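Local coordinates for protein rubber oxygenase (Streptomyces sp., PDB 5O1L) that cleaves the carbon-carbon double bonds of poly(cis-1,4-isoprene) rubber oxidatively with molecular oxygen, using a non-covalently bound b-type heme, at residues A[306-311]-A[321-326]; A[353-358]-A[377-382]; A[131-136]-A[239-244]; A[366-369]-A[375-378]. All coordinates share one frame; numbering follows the deposited sequence.

Interaction 1: residues A[306-311]-A[321-326]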
loop_
_atom_site.group_PDB
_atom_site.type_symbol
_atom_site.label_atom_id
_atom_site.label_comp_id
_atom_site.label_asym_id
_atom_site.label_seq_id
_atom_site.Cartn_x
_atom_site.Cartn_y
_atom_site.Cartn_z
ATOM N N VAL A 306 -3.740 6.269 -16.826
ATOM C CA VAL A 306 -2.472 5.561 -16.988
ATOM C C VAL A 306 -2.573 4.142 -16.415
ATOM O O VAL A 306 -2.177 3.197 -17.065
ATOM C CB VAL A 306 -1.276 6.297 -16.360
ATOM C CG1 VAL A 306 -0.038 5.448 -16.490
ATOM C CG2 VAL A 306 -1.018 7.618 -17.090
ATOM N N LEU A 307 -3.090 3.994 -15.190
ATOM C CA LEU A 307 -3.172 2.662 -14.616
ATOM C C LEU A 307 -4.103 1.749 -15.436
ATOM O O LEU A 307 -3.780 0.584 -15.652
ATOM C CB LEU A 307 -3.686 2.743 -13.187
ATOM C CG LEU A 307 -3.779 1.440 -12.386
ATOM C CD1 LEU A 307 -2.439 0.724 -12.390
ATOM C CD2 LEU A 307 -4.205 1.766 -10.955
ATOM N N LEU A 308 -5.255 2.251 -15.861
ATOM C CA LEU A 308 -6.175 1.399 -16.629
ATOM C C LEU A 308 -5.528 0.903 -17.917
ATOM O O LEU A 308 -5.701 -0.250 -18.297
ATOM C CB LEU A 308 -7.474 2.116 -16.908
ATOM C CG LEU A 308 -8.399 2.314 -15.758
ATOM C CD1 LEU A 308 -9.522 3.249 -16.147
ATOM C CD2 LEU A 308 -8.930 0.984 -15.213
ATOM N N GLY A 309 -4.709 1.782 -18.513
ATOM C CA GLY A 309 -3.940 1.428 -19.681
ATOM C C GLY A 309 -2.882 0.389 -19.434
ATOM O O GLY A 309 -2.763 -0.545 -20.226
ATOM N N ILE A 310 -2.160 0.518 -18.329
ATOM C CA ILE A 310 -1.137 -0.438 -17.947
ATOM C C ILE A 310 -1.757 -1.830 -17.783
ATOM O O ILE A 310 -1.242 -2.802 -18.271
ATOM C CB ILE A 310 -0.488 -0.036 -16.604
ATOM C CG1 ILE A 310 0.434 1.156 -16.792
ATOM C CG2 ILE A 310 0.258 -1.191 -15.932
ATOM C CD1 ILE A 310 0.734 1.892 -15.500
ATOM N N VAL A 311 -2.889 -1.914 -17.085
ATOM C CA VAL A 311 -3.494 -3.211 -16.804
ATOM C C VAL A 311 -4.027 -3.882 -18.080
ATOM O O VAL A 311 -3.883 -5.092 -18.274
ATOM C CB VAL A 311 -4.592 -3.045 -15.760
ATOM C CG1 VAL A 311 -5.303 -4.373 -15.546
ATOM C CG2 VAL A 311 -3.973 -2.548 -14.449
ATOM N N PRO A 321 -13.461 -3.609 -20.266
ATOM C CA PRO A 321 -14.744 -3.756 -19.595
ATOM C C PRO A 321 -14.664 -4.693 -18.414
ATOM O O PRO A 321 -15.388 -4.484 -17.456
ATOM C CB PRO A 321 -15.656 -4.335 -20.678
ATOM C CG PRO A 321 -15.036 -3.831 -21.888
ATOM C CD PRO A 321 -13.566 -3.982 -21.687
ATOM N N LEU A 322 -13.828 -5.691 -18.452
ATOM C CA LEU A 322 -13.653 -6.576 -17.254
ATOM C C LEU A 322 -13.015 -5.799 -16.128
ATOM O O LEU A 322 -13.408 -5.925 -14.922
ATOM C CB LEU A 322 -12.777 -7.813 -17.560
ATOM C CG LEU A 322 -13.473 -8.863 -18.412
ATOM C CD1 LEU A 322 -12.463 -10.018 -18.583
ATOM C CD2 LEU A 322 -14.737 -9.332 -17.751
ATOM N N ILE A 323 -12.023 -4.979 -16.421
ATOM C CA ILE A 323 -11.372 -4.210 -15.371
ATOM C C ILE A 323 -12.347 -3.258 -14.752
ATOM O O ILE A 323 -12.453 -3.155 -13.529
ATOM C CB ILE A 323 -10.201 -3.331 -15.930
ATOM C CG1 ILE A 323 -9.087 -4.207 -16.416
ATOM C CG2 ILE A 323 -9.703 -2.317 -14.874
ATOM C CD1 ILE A 323 -8.159 -3.511 -17.410
ATOM N N GLY A 324 -13.138 -2.578 -15.564
ATOM C CA GLY A 324 -14.076 -1.651 -15.091
ATOM C C GLY A 324 -15.134 -2.288 -14.236
ATOM O O GLY A 324 -15.489 -1.757 -13.186
ATOM N N ALA A 325 -15.681 -3.390 -14.725
ATOM C CA ALA A 325 -16.762 -4.023 -14.033
ATOM C C ALA A 325 -16.283 -4.592 -12.701
ATOM O O ALA A 325 -16.944 -4.412 -11.735
ATOM C CB ALA A 325 -17.383 -5.116 -14.901
ATOM N N PHE A 326 -15.169 -5.295 -12.721
ATOM C CA PHE A 326 -14.664 -5.877 -11.486
ATOM C C PHE A 326 -14.212 -4.801 -10.506
ATOM O O PHE A 326 -14.445 -4.921 -9.285
ATOM C CB PHE A 326 -13.553 -6.889 -11.760
ATOM C CG PHE A 326 -13.209 -7.705 -10.532
ATOM C CD1 PHE A 326 -14.099 -8.659 -10.114
ATOM C CD2 PHE A 326 -12.079 -7.467 -9.849
ATOM C CE1 PHE A 326 -13.852 -9.425 -9.014
ATOM C CE2 PHE A 326 -11.850 -8.206 -8.643
ATOM C CZ PHE A 326 -12.740 -9.098 -8.278
#
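I323 reaches from helix 320-331 toward helix 298-313 and divides its two branches between L308 and V311, residues that stand three positions apart on the facing helix. The pair illustrates how one beta-branched side chain can serve two neighbours at once. The CG2 methyl of I323 meets CD2 of L308 at 3.4 Å, closer than methyl carbons usually come, while its longer arm ends in CD1, which lies 3.5 Å from CG1 of V311. The backbones are closest at L308 and I323, whose CA atoms are 7.7 Å apart.

The torsions explain the division of labour. In I323 the first torsion (chi1 -67°) sets CG1 opposite the carbonyl carbon and CG2 opposite the backbone N, and this decides which neighbour each branch reaches: CG2 goes to L308, CG1 and CD1 to V311. V311 answers with CG1 anti to its own N (chi1 175°), which sends that methyl to the end of the isoleucine. L308 starts out beside the contact, and only its terminal methyl closes in; there the two side chains run alongside each other with their ends pointing opposite ways. No hydrogen bond joins the segments. A valine in place of I323 would lack CD1 and would probably open a gap against CG1 of V311.

This is plain apolar packing within the helical catalytic domain. L318, from the linker joining the two helices, touches both V311 and I323. F385 of helix 373-393 also packs on V311, and I310 packs on I165 of helix 161-169.

Interaction 2: residues A[353-358]-A[377-382]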
loop_
_atom_site.group_PDB
_atom_site.type_symbol
_atom_site.label_atom_id
_atom_site.label_comp_id
_atom_site.label_asym_id
_atom_site.label_seq_id
_atom_site.Cartn_x
_atom_site.Cartn_y
_atom_site.Cartn_z
ATOM N N THR A 353 -23.708 -11.506 -8.664
ATOM C CA THR A 353 -24.454 -12.723 -8.440
ATOM C C THR A 353 -23.579 -13.953 -8.363
ATOM O O THR A 353 -23.942 -14.916 -7.662
ATOM C CB THR A 353 -25.688 -12.925 -9.340
ATOM O OG1 THR A 353 -25.328 -13.139 -10.661
ATOM C CG2 THR A 353 -26.472 -11.680 -9.309
ATOM N N ALA A 354 -22.455 -13.988 -9.082
ATOM C CA ALA A 354 -21.727 -15.247 -9.195
ATOM C C ALA A 354 -20.336 -15.227 -8.601
ATOM O O ALA A 354 -19.803 -16.304 -8.293
ATOM C CB ALA A 354 -21.622 -15.670 -10.648
ATOM N N TRP A 355 -19.714 -14.078 -8.403
ATOM C CA TRP A 355 -18.371 -14.093 -7.834
ATOM C C TRP A 355 -18.364 -14.745 -6.449
ATOM O O TRP A 355 -17.460 -15.539 -6.192
ATOM C CB TRP A 355 -17.763 -12.680 -7.749
ATOM C CG TRP A 355 -16.360 -12.597 -7.166
ATOM C CD1 TRP A 355 -15.956 -12.048 -5.952
ATOM C CD2 TRP A 355 -15.168 -13.026 -7.828
ATOM N NE1 TRP A 355 -14.622 -12.182 -5.858
ATOM C CE2 TRP A 355 -14.093 -12.729 -6.993
ATOM C CE3 TRP A 355 -14.917 -13.581 -9.063
ATOM C CZ2 TRP A 355 -12.771 -13.027 -7.344
ATOM C CZ3 TRP A 355 -13.554 -13.895 -9.426
ATOM C CH2 TRP A 355 -12.539 -13.642 -8.540
ATOM N N PRO A 356 -19.382 -14.515 -5.612
ATOM C CA PRO A 356 -19.335 -15.224 -4.298
ATOM C C PRO A 356 -19.451 -16.735 -4.460
ATOM O O PRO A 356 -19.013 -17.458 -3.568
ATOM C CB PRO A 356 -20.508 -14.636 -3.545
ATOM C CG PRO A 356 -20.871 -13.369 -4.224
ATOM C CD PRO A 356 -20.399 -13.455 -5.643
ATOM N N LEU A 357 -20.028 -17.221 -5.554
ATOM C CA LEU A 357 -20.095 -18.660 -5.794
ATOM C C LEU A 357 -18.758 -19.202 -6.170
ATOM O O LEU A 357 -18.387 -20.295 -5.735
ATOM C CB LEU A 357 -21.140 -19.023 -6.865
ATOM C CG LEU A 357 -22.564 -18.541 -6.535
ATOM C CD1 LEU A 357 -23.404 -18.707 -7.767
ATOM C CD2 LEU A 357 -23.031 -19.360 -5.343
ATOM N N LEU A 358 -18.020 -18.436 -6.966
ATOM C CA LEU A 358 -16.661 -18.877 -7.333
ATOM C C LEU A 358 -15.827 -18.918 -6.071
ATOM O O LEU A 358 -15.061 -19.835 -5.858
ATOM C CB LEU A 358 -16.049 -17.926 -8.312
ATOM C CG LEU A 358 -16.175 -18.380 -9.772
ATOM C CD1 LEU A 358 -17.572 -18.262 -10.229
ATOM C CD2 LEU A 358 -15.222 -17.651 -10.726
ATOM N N THR A 377 -13.484 -16.826 -17.035
ATOM C CA THR A 377 -12.527 -16.017 -17.765
ATOM C C THR A 377 -11.978 -14.894 -16.896
ATOM O O THR A 377 -10.790 -14.603 -16.923
ATOM C CB THR A 377 -13.248 -15.427 -19.028
ATOM O OG1 THR A 377 -13.642 -16.578 -19.820
ATOM C CG2 THR A 377 -12.386 -14.476 -19.795
ATOM N N LEU A 378 -12.835 -14.217 -16.175
ATOM C CA LEU A 378 -12.448 -13.142 -15.288
ATOM C C LEU A 378 -11.524 -13.675 -14.200
ATOM O O LEU A 378 -10.464 -13.085 -13.944
ATOM C CB LEU A 378 -13.705 -12.534 -14.646
ATOM C CG LEU A 378 -13.398 -11.524 -13.505
ATOM C CD1 LEU A 378 -12.616 -10.291 -13.980
ATOM C CD2 LEU A 378 -14.714 -11.110 -12.884
ATOM N N GLU A 379 -11.913 -14.778 -13.552
ATOM C CA GLU A 379 -11.078 -15.350 -12.529
ATOM C C GLU A 379 -9.677 -15.651 -13.057
ATOM O O GLU A 379 -8.663 -15.363 -12.382
ATOM C CB GLU A 379 -11.734 -16.597 -11.920
ATOM C CG GLU A 379 -10.904 -17.211 -10.827
ATOM C CD GLU A 379 -11.372 -18.577 -10.409
ATOM O OE1 GLU A 379 -11.539 -19.472 -11.271
ATOM O OE2 GLU A 379 -11.556 -18.813 -9.191
ATOM N N GLU A 380 -9.568 -16.225 -14.267
ATOM C CA GLU A 380 -8.254 -16.541 -14.840
ATOM C C GLU A 380 -7.502 -15.319 -15.146
ATOM O O GLU A 380 -6.276 -15.301 -14.938
ATOM C CB GLU A 380 -8.481 -17.433 -16.026
ATOM C CG GLU A 380 -7.191 -17.801 -16.792
ATOM C CD GLU A 380 -6.073 -18.471 -15.966
ATOM O OE1 GLU A 380 -6.228 -18.904 -14.802
ATOM O OE2 GLU A 380 -4.931 -18.577 -16.560
ATOM N N ALA A 381 -8.153 -14.288 -15.679
ATOM C CA ALA A 381 -7.477 -13.006 -15.979
ATOM C C ALA A 381 -6.944 -12.368 -14.678
ATOM O O ALA A 381 -5.792 -11.853 -14.680
ATOM C CB ALA A 381 -8.402 -12.104 -16.701
ATOM N N LEU A 382 -7.713 -12.429 -13.612
ATOM C CA LEU A 382 -7.208 -11.917 -12.313
ATOM C C LEU A 382 -6.013 -12.747 -11.864
ATOM O O LEU A 382 -5.049 -12.152 -11.324
ATOM C CB LEU A 382 -8.331 -11.933 -11.287
ATOM C CG LEU A 382 -9.432 -10.944 -11.598
ATOM C CD1 LEU A 382 -10.619 -11.189 -10.653
ATOM C CD2 LEU A 382 -8.933 -9.503 -11.447
#
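The helix segments bearing W355 and L358 on one side and E379 and L382 on the other cross at -62°, their axes approaching to 11.7 Å, with L358 and E379 supplying the nearest CA pair. At that spacing the gap must be bridged by long side chains. W355 does so with the six-membered half of its indole: CG stands anti to the backbone N (chi1 -180°), and the ring runs out until CH2 lies 3.8 Å from CD1 of L382, the two chains meeting from opposite directions. CB of E379 lies at the edge of the W355 ring, near its plane, 4.1 Å from CZ3.

In this all-alpha protein, which has no strands and whose catalytic domain belongs to the globin clan, the contact packs helix 345-362 against helix 373-393. The former is kinked where P356, with no N-H to give, interrupts the backbone bonding just after W355. F326 of helix 320-331 and W245 each meet the W355 ring edge-to-face.

L358 meets the same CB of E379 from a neighbouring direction. CD2 of L358 touches CB of E379 at 3.8 Å and its CD at 4.0 Å, the two side chains crossing obliquely. The carboxylate of E379 is turned 78° from the indole plane, and its charge is met outside the segments, where OE1 forms a salt bridge with NH2 of R362.

Interaction 3: residues A[131-136]-A[239-244]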
loop_
_atom_site.group_PDB
_atom_site.type_symbol
_atom_site.label_atom_id
_atom_site.label_comp_id
_atom_site.label_asym_id
_atom_site.label_seq_id
_atom_site.Cartn_x
_atom_site.Cartn_y
_atom_site.Cartn_z
ATOM N N GLY A 131 -4.164 -10.236 -4.058
ATOM C CA GLY A 131 -3.422 -9.590 -5.143
ATOM C C GLY A 131 -4.355 -8.771 -6.017
ATOM O O GLY A 131 -3.986 -7.683 -6.502
ATOM N N ALA A 132 -5.551 -9.266 -6.279
ATOM C CA ALA A 132 -6.512 -8.524 -7.093
ATOM C C ALA A 132 -6.984 -7.281 -6.345
ATOM O O ALA A 132 -7.152 -6.215 -6.913
ATOM C CB ALA A 132 -7.697 -9.395 -7.457
ATOM N N LEU A 133 -7.209 -7.453 -5.053
ATOM C CA LEU A 133 -7.623 -6.321 -4.232
ATOM C C LEU A 133 -6.568 -5.257 -4.101
ATOM O O LEU A 133 -6.912 -4.076 -4.202
ATOM C CB LEU A 133 -8.065 -6.809 -2.847
ATOM C CG LEU A 133 -9.411 -7.550 -2.870
ATOM C CD1 LEU A 133 -9.649 -8.328 -1.652
ATOM C CD2 LEU A 133 -10.571 -6.561 -3.089
ATOM N N TYR A 134 -5.305 -5.613 -3.889
ATOM C CA TYR A 134 -4.254 -4.617 -3.900
ATOM C C TYR A 134 -4.131 -3.947 -5.234
ATOM O O TYR A 134 -4.048 -2.728 -5.303
ATOM C CB TYR A 134 -2.902 -5.189 -3.519
ATOM C CG TYR A 134 -2.704 -5.710 -2.088
ATOM C CD1 TYR A 134 -3.238 -5.093 -1.014
ATOM C CD2 TYR A 134 -1.829 -6.774 -1.858
ATOM C CE1 TYR A 134 -3.009 -5.598 0.278
ATOM C CE2 TYR A 134 -1.615 -7.277 -0.583
ATOM C CZ TYR A 134 -2.255 -6.653 0.461
ATOM O OH TYR A 134 -1.978 -7.219 1.711
ATOM N N GLY A 135 -4.099 -4.718 -6.287
ATOM C CA GLY A 135 -3.729 -4.199 -7.618
ATOM C C GLY A 135 -4.806 -3.387 -8.218
ATOM O O GLY A 135 -4.525 -2.287 -8.801
ATOM N N LEU A 136 -6.028 -3.868 -8.229
ATOM C CA LEU A 136 -7.133 -3.159 -8.810
ATOM C C LEU A 136 -7.780 -2.323 -7.786
ATOM O O LEU A 136 -7.932 -1.136 -8.056
ATOM C CB LEU A 136 -8.135 -4.083 -9.504
ATOM C CG LEU A 136 -7.515 -4.845 -10.633
ATOM C CD1 LEU A 136 -8.528 -5.828 -11.180
ATOM C CD2 LEU A 136 -7.006 -3.930 -11.735
ATOM N N MET A 239 -9.004 -6.570 3.978
ATOM C CA MET A 239 -9.689 -7.478 4.927
ATOM C C MET A 239 -11.178 -7.326 4.789
ATOM O O MET A 239 -11.910 -8.360 4.801
ATOM C CB MET A 239 -9.199 -7.250 6.357
ATOM C CG MET A 239 -9.813 -8.185 7.345
ATOM S SD MET A 239 -9.530 -9.947 6.962
ATOM C CE MET A 239 -7.739 -10.060 7.089
ATOM N N ARG A 240 -11.681 -6.102 4.718
ATOM C CA ARG A 240 -13.123 -5.907 4.577
ATOM C C ARG A 240 -13.651 -6.597 3.351
ATOM O O ARG A 240 -14.704 -7.306 3.404
ATOM C CB ARG A 240 -13.521 -4.454 4.572
ATOM C CG ARG A 240 -15.004 -4.194 4.348
ATOM C CD ARG A 240 -15.331 -2.694 4.404
ATOM N NE ARG A 240 -14.711 -1.842 3.362
ATOM C CZ ARG A 240 -15.123 -1.652 2.114
ATOM N NH1 ARG A 240 -16.183 -2.265 1.589
ATOM N NH2 ARG A 240 -14.430 -0.836 1.342
ATOM N N LYS A 241 -13.007 -6.424 2.247
ATOM C CA LYS A 241 -13.512 -7.024 1.000
ATOM C C LYS A 241 -13.397 -8.531 1.025
ATOM O O LYS A 241 -14.368 -9.230 0.571
ATOM C CB LYS A 241 -12.753 -6.486 -0.182
ATOM C CG LYS A 241 -12.974 -5.048 -0.487
ATOM C CD LYS A 241 -14.428 -4.609 -0.598
ATOM C CE LYS A 241 -15.194 -5.406 -1.657
ATOM N NZ LYS A 241 -16.558 -4.820 -1.804
ATOM N N MET A 242 -12.341 -9.118 1.562
ATOM C CA MET A 242 -12.229 -10.573 1.589
ATOM C C MET A 242 -13.394 -11.133 2.386
ATOM O O MET A 242 -14.025 -12.153 1.989
ATOM C CB MET A 242 -10.905 -11.052 2.159
ATOM C CG MET A 242 -9.845 -10.823 1.120
ATOM S SD MET A 242 -8.331 -11.705 1.541
ATOM C CE MET A 242 -8.077 -11.047 3.018
ATOM N N LYS A 243 -13.696 -10.536 3.529
ATOM C CA LYS A 243 -14.758 -11.039 4.390
ATOM C C LYS A 243 -16.053 -10.881 3.646
ATOM O O LYS A 243 -16.879 -11.854 3.677
ATOM C CB LYS A 243 -14.756 -10.390 5.779
ATOM C CG LYS A 243 -13.580 -10.856 6.591
ATOM C CD LYS A 243 -13.427 -10.150 7.920
ATOM C CE LYS A 243 -12.646 -10.974 8.901
ATOM N NZ LYS A 243 -12.536 -10.200 10.175
ATOM N N GLN A 244 -16.298 -9.754 2.986
ATOM C CA GLN A 244 -17.572 -9.520 2.287
ATOM C C GLN A 244 -17.781 -10.571 1.208
ATOM O O GLN A 244 -18.909 -11.042 0.989
ATOM C CB GLN A 244 -17.628 -8.141 1.643
ATOM C CG GLN A 244 -18.968 -7.765 1.029
ATOM C CD GLN A 244 -18.900 -6.450 0.249
ATOM O OE1 GLN A 244 -17.897 -5.714 0.303
ATOM N NE2 GLN A 244 -19.929 -6.175 -0.540
#
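L133 drives both its methyls into helix 224-244, where both touch CB of K241 and CD1 also reaches CG of M242. CD2 of L133 comes down on CB of K241 at 3.6 Å and lies 3.9 Å from CG of the same lysine, the two side chains crossing at about a right angle. CD1 of L133 meets CG of M242 at 3.7 Å, on a slanting approach. The fork is placed by a first torsion of -72° at L133, which carries CG opposite the carbonyl carbon and points the branch at the neighbouring helix.

K241 leaves its backbone toward L133, but bends at its second and third torsions (-51° and -57°), so the ammonium end swings off to another quarter. There NZ is bound to the backbone O of T330, on helix 320-331. A further bond of 2.7 Å, from NZ of K241 to OE1 of Q244 one helical turn on, is less certain because that glutamine was modelled in two conformations. W245, F237 and V238 also press on L133, completing a hydrophobic setting between helix 127-142 and helix 224-244. With L133 cut back to an alanine, CB of K241 and CG of M242 would probably lose the methyls packed on them.

The chemistry is that of an amphipathic lysine: its first carbons pack on leucine, and its bent chain brings the ammonium to T330 O on a third helix.

Interaction 4: residues A[366-369]-A[375-378]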
loop_
_atom_site.group_PDB
_atom_site.type_symbol
_atom_site.label_atom_id
_atom_site.label_comp_id
_atom_site.label_asym_id
_atom_site.label_seq_id
_atom_site.Cartn_x
_atom_site.Cartn_y
_atom_site.Cartn_z
ATOM N N ILE A 366 -18.777 -25.496 -1.645
ATOM C CA ILE A 366 -19.865 -25.922 -2.511
ATOM C C ILE A 366 -19.340 -26.687 -3.670
ATOM O O ILE A 366 -18.187 -26.502 -4.092
ATOM C CB ILE A 366 -20.744 -24.728 -3.012
ATOM C CG1 ILE A 366 -19.925 -23.742 -3.904
ATOM C CG2 ILE A 366 -21.369 -23.989 -1.849
ATOM C CD1 ILE A 366 -20.693 -22.688 -4.561
ATOM N N PRO A 367 -20.200 -27.511 -4.315
ATOM C CA PRO A 367 -19.794 -28.103 -5.552
ATOM C C PRO A 367 -19.629 -27.041 -6.650
ATOM O O PRO A 367 -20.104 -25.928 -6.547
ATOM C CB PRO A 367 -20.982 -28.984 -5.935
ATOM C CG PRO A 367 -21.988 -28.902 -4.895
ATOM C CD PRO A 367 -21.521 -27.940 -3.857
ATOM N N LEU A 368 -18.957 -27.404 -7.722
ATOM C CA LEU A 368 -18.766 -26.559 -8.850
ATOM C C LEU A 368 -20.071 -25.877 -9.325
ATOM O O LEU A 368 -21.034 -26.588 -9.691
ATOM C CB LEU A 368 -18.231 -27.424 -9.991
ATOM C CG LEU A 368 -17.995 -26.661 -11.273
ATOM C CD1 LEU A 368 -16.789 -25.862 -11.168
ATOM C CD2 LEU A 368 -17.980 -27.622 -12.461
ATOM N N PRO A 369 -20.149 -24.543 -9.309
ATOM C CA PRO A 369 -21.367 -23.852 -9.550
ATOM C C PRO A 369 -21.556 -23.576 -11.017
ATOM O O PRO A 369 -20.604 -23.366 -11.753
ATOM C CB PRO A 369 -21.194 -22.535 -8.753
ATOM C CG PRO A 369 -19.741 -22.269 -8.805
ATOM C CD PRO A 369 -19.091 -23.633 -8.757
ATOM N N LEU A 375 -17.370 -15.531 -15.966
ATOM C CA LEU A 375 -16.820 -15.566 -14.593
ATOM C C LEU A 375 -15.541 -16.318 -14.559
ATOM O O LEU A 375 -14.640 -15.880 -13.849
ATOM C CB LEU A 375 -17.828 -16.115 -13.565
ATOM C CG LEU A 375 -18.692 -15.070 -12.885
ATOM C CD1 LEU A 375 -17.921 -14.286 -11.831
ATOM C CD2 LEU A 375 -19.306 -14.106 -13.877
ATOM N N TRP A 376 -15.474 -17.439 -15.207
ATOM C CA TRP A 376 -14.234 -18.231 -15.180
ATOM C C TRP A 376 -13.148 -17.498 -15.931
ATOM O O TRP A 376 -11.969 -17.529 -15.512
ATOM C CB TRP A 376 -14.481 -19.630 -15.721
ATOM C CG TRP A 376 -15.492 -20.383 -14.945
ATOM C CD1 TRP A 376 -16.715 -20.742 -15.412
ATOM C CD2 TRP A 376 -15.410 -20.879 -13.631
ATOM N NE1 TRP A 376 -17.405 -21.426 -14.466
ATOM C CE2 TRP A 376 -16.642 -21.549 -13.353
ATOM C CE3 TRP A 376 -14.422 -20.840 -12.626
ATOM C CZ2 TRP A 376 -16.897 -22.199 -12.144
ATOM C CZ3 TRP A 376 -14.697 -21.459 -11.410
ATOM C CH2 TRP A 376 -15.908 -22.155 -11.192
ATOM N N THR A 377 -13.484 -16.826 -17.035
ATOM C CA THR A 377 -12.527 -16.017 -17.765
ATOM C C THR A 377 -11.978 -14.894 -16.896
ATOM O O THR A 377 -10.790 -14.603 -16.923
ATOM C CB THR A 377 -13.248 -15.427 -19.028
ATOM O OG1 THR A 377 -13.642 -16.578 -19.820
ATOM C CG2 THR A 377 -12.386 -14.476 -19.795
ATOM N N LEU A 378 -12.835 -14.217 -16.175
ATOM C CA LEU A 378 -12.448 -13.142 -15.288
ATOM C C LEU A 378 -11.524 -13.675 -14.200
ATOM O O LEU A 378 -10.464 -13.085 -13.944
ATOM C CB LEU A 378 -13.705 -12.534 -14.646
ATOM C CG LEU A 378 -13.398 -11.524 -13.505
ATOM C CD1 LEU A 378 -12.616 -10.291 -13.980
ATOM C CD2 LEU A 378 -14.714 -11.110 -12.884
HETATM O O HOH W 1 -20.040 -22.849 -14.319
#
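A water-bridged contact between W376 and the loop residues L368 and P369 closes the helix-loop-helix connection that leads from helix 345-362 into helix 373-393. The loop segment 366-369 is without regular structure, and its backbone keeps its distance: the nearest CA atoms, of P369 and W376, are 10.7 Å apart. The indole of W376 does most of the spanning, and W376 lies near the start of its helix, with its side chain leaving the backbone toward the loop.

Two loop residues meet the six-membered half of the indole. CD1 of L368 lies 3.8 Å from CZ2 of W376 and equally near CH2, on an oblique approach. Leucine gets there because its CG stands anti to the backbone N (chi1 179°), which carries CD1 over to the indole. P369 contributes its ring as well, CD lying 4.3 Å from CH2 of W376, a looser touch. F361, late in helix 345-362, packs on both L368 and P369, and L358 from the same helix touches W376, so the indole is also joined to the helix that precedes the loop. The contact is a surface feature far from the heme, and it joins the loop to the first turns of helix 373-393.

The polar part of the contact runs along the edge of the indole. The P369 O atom lies in the ring plane, and a water beside it, also in plane, accepts the N-H of W376 at 3.0 Å from NE1 and donates to O of P369 at 2.7 Å.

How the interactions relate
Followed from the N terminus, helix 127-142 opens interaction 3, which returns about a hundred residues later to the end of helix 224-244 and so closes the longest loop of the four. Interaction 1 then closes a short connection between helices 298-313 and 320-331. Interaction 2 follows, bringing helix 345-362 onto helix 373-393; interaction 4 is a shorter closure inside it, from the intervening loop to the start of helix 373-393, and the two share T377 and L378. The first three meet around F326, which packs on L136, W355, L378 and L382, while L382 also touches L136. Interaction 4 joins this cluster through L358 against W376 and L378 against F326.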